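PDB 4TXD: Csc2 from Thermofilum pendens, which probably binds CRISPR RNA as the Cas7-family protein of the type I-D CRISPR immune system, and carries a bound zinc ion. Local coordinates for residues Q206-T210 and F230-E236. Residues are numbered along the deposited sequence; the frame is centred on the assembly and turned at random.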
# COMPACT_ATOMS: atom_id res chain seq x y z
N GLN A 206 -20.17 -3.01 -9.66
CA GLN A 206 -21.25 -3.94 -10.00
C GLN A 206 -21.25 -5.10 -9.03
O GLN A 206 -20.19 -5.48 -8.50
CB GLN A 206 -21.09 -4.47 -11.44
CG GLN A 206 -21.08 -3.40 -12.52
CD GLN A 206 -20.57 -3.94 -13.84
OE1 GLN A 206 -19.46 -4.48 -13.91
NE2 GLN A 206 -21.37 -3.81 -14.89
N ARG A 207 -22.44 -5.65 -8.82
CA ARG A 207 -22.62 -6.83 -7.99
C ARG A 207 -22.46 -8.08 -8.84
O ARG A 207 -23.45 -8.66 -9.28
CB ARG A 207 -24.00 -6.80 -7.32
CG ARG A 207 -24.27 -7.92 -6.32
CD ARG A 207 -25.68 -7.76 -5.70
NE ARG A 207 -25.85 -8.49 -4.43
CZ ARG A 207 -26.03 -9.80 -4.36
NH1 ARG A 207 -26.04 -10.53 -5.47
NH2 ARG A 207 -26.18 -10.40 -3.19
N ARG A 208 -21.23 -8.46 -9.12
CA ARG A 208 -21.00 -9.59 -10.02
C ARG A 208 -20.36 -10.71 -9.22
O ARG A 208 -19.13 -10.85 -9.19
CB ARG A 208 -20.14 -9.18 -11.23
CG ARG A 208 -20.92 -8.31 -12.24
CD ARG A 208 -20.01 -7.61 -13.23
NE ARG A 208 -19.20 -8.54 -14.02
CZ ARG A 208 -18.30 -8.16 -14.93
NH1 ARG A 208 -18.11 -6.87 -15.19
NH2 ARG A 208 -17.61 -9.08 -15.59
N ILE A 209 -21.21 -11.44 -8.50
CA ILE A 209 -20.74 -12.50 -7.61
C ILE A 209 -21.51 -13.79 -7.85
O ILE A 209 -22.65 -13.79 -8.33
CB ILE A 209 -20.84 -12.11 -6.12
CG1 ILE A 209 -22.31 -12.01 -5.67
CG2 ILE A 209 -20.07 -10.81 -5.84
CD1 ILE A 209 -22.48 -11.94 -4.14
N THR A 210 -20.86 -14.90 -7.54
CA THR A 210 -21.51 -16.19 -7.68
C THR A 210 -22.71 -16.28 -6.72
O THR A 210 -22.57 -15.99 -5.53
CB THR A 210 -20.55 -17.35 -7.41
OG1 THR A 210 -19.44 -17.30 -8.32
CG2 THR A 210 -21.28 -18.69 -7.59
N PHE A 230 -22.06 -13.69 3.76
CA PHE A 230 -20.98 -13.31 2.84
C PHE A 230 -19.61 -13.57 3.45
O PHE A 230 -18.65 -12.88 3.14
CB PHE A 230 -21.13 -11.84 2.43
CG PHE A 230 -22.41 -11.56 1.69
CD1 PHE A 230 -22.71 -12.22 0.51
CD2 PHE A 230 -23.33 -10.63 2.18
CE1 PHE A 230 -23.90 -11.97 -0.18
CE2 PHE A 230 -24.51 -10.38 1.49
CZ PHE A 230 -24.80 -11.05 0.32
N SER A 231 -19.52 -14.58 4.32
CA SER A 231 -18.23 -15.00 4.85
C SER A 231 -17.25 -15.33 3.71
O SER A 231 -16.04 -15.12 3.81
CB SER A 231 -18.41 -16.22 5.76
OG SER A 231 -19.15 -17.22 5.07
N GLU A 232 -17.78 -15.82 2.61
CA GLU A 232 -17.01 -16.07 1.41
C GLU A 232 -17.76 -15.57 0.16
O GLU A 232 -18.90 -15.79 0.02
CB GLU A 232 -16.63 -17.54 1.26
CG GLU A 232 -15.91 -17.83 -0.01
CD GLU A 232 -15.18 -19.16 -0.03
OE1 GLU A 232 -14.78 -19.67 0.99
OE2 GLU A 232 -15.00 -19.69 -1.12
N VAL A 233 -17.06 -14.87 -0.69
CA VAL A 233 -17.61 -14.29 -1.88
C VAL A 233 -16.74 -14.57 -3.08
O VAL A 233 -15.59 -14.39 -3.03
CB VAL A 233 -17.76 -12.77 -1.73
CG1 VAL A 233 -18.29 -12.17 -2.99
CG2 VAL A 233 -18.66 -12.43 -0.58
N HIS A 234 -17.36 -14.98 -4.16
CA HIS A 234 -16.64 -15.21 -5.39
C HIS A 234 -16.97 -14.13 -6.39
O HIS A 234 -18.04 -14.10 -6.91
CB HIS A 234 -16.96 -16.58 -5.96
CG HIS A 234 -16.59 -17.70 -5.07
ND1 HIS A 234 -16.95 -19.00 -5.30
CD2 HIS A 234 -15.88 -17.71 -3.93
CE1 HIS A 234 -16.47 -19.76 -4.34
NE2 HIS A 234 -15.81 -19.00 -3.50
N VAL A 235 -16.02 -13.24 -6.60
CA VAL A 235 -16.20 -12.10 -7.49
C VAL A 235 -15.86 -12.51 -8.93
O VAL A 235 -14.83 -13.15 -9.18
CB VAL A 235 -15.30 -10.93 -7.05
CG1 VAL A 235 -15.53 -9.70 -7.92
CG2 VAL A 235 -15.56 -10.60 -5.57
N GLU A 236 -16.73 -12.17 -9.88
CA GLU A 236 -16.60 -12.68 -11.25
C GLU A 236 -15.52 -11.95 -12.04
O GLU A 236 -15.27 -10.78 -11.81
CB GLU A 236 -17.95 -12.59 -11.98
CG GLU A 236 -18.93 -13.61 -11.43
CD GLU A 236 -20.33 -13.44 -11.94
OE1 GLU A 236 -20.62 -12.40 -12.57
OE2 GLU A 236 -21.14 -14.36 -11.71
O HOH W 1 -19.58 -11.07 -14.61
O HOH W 2 -23.68 -13.45 -11.09
O HOH W 3 -20.29 -15.46 -3.99
O HOH W 4 -20.25 -16.73 -10.90
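Ile209 and Val235 form a single antiparallel beta bridge, a non-hydrogen-bonded pair, through which the loop after strand 197-204 lies along an edge strand, 232-235, of a small three-stranded sheet. The two bonds framing the pair are Glu236 N to Arg208 O (2.8 Å) and Thr210 N to His234 O (3.0 Å). His234 O is also approached by Ile209 CA, in a CA-H...O contact. In the neighbouring Thr210-His234 pair a water stands in for the second backbone bond, accepting from His234 N and donating to Thr210 O.

On the side of Arg208 the contact is carried by Glu236. With CG anti to its carbonyl carbon (chi1 -71°) and the chain extended beyond, its carboxylate lies against the Arg208 backbone, and OE1 comes within 3.5 Å of Arg208 CB. The charged ends do not meet directly: Arg208 NE donates to a water that in turn donates to OE1, both at 2.6 Å, while the guanidinium and carboxylate planes stand 64° apart. Arg208 NH1 donates to Gln206 OE1, which lies in the guanidinium plane, a nearly straight bond that helps fix the group's rotation. On OE2, a further water links the carboxylate to Thr210 OG1. An alanine in place of Glu236 would probably leave these two waters without their carboxylate acceptor and Arg208 NE without its water-mediated acidic partner.

Next to the bridge, Ile209 CG2 packs on Val233 CG1 at 3.6 Å. Ile209 CD1 sits over one face of the Arg207 guanidinium, toward its rim; Arg207 NH2 forms a salt bridge with Glu88 and passes obliquely 3.8 Å from Phe230 CZ. Strand 232-235 is paired on one side with strand 65-68, and the loop adds a single antiparallel bridge at its other edge, a one-residue extension of the small sheet.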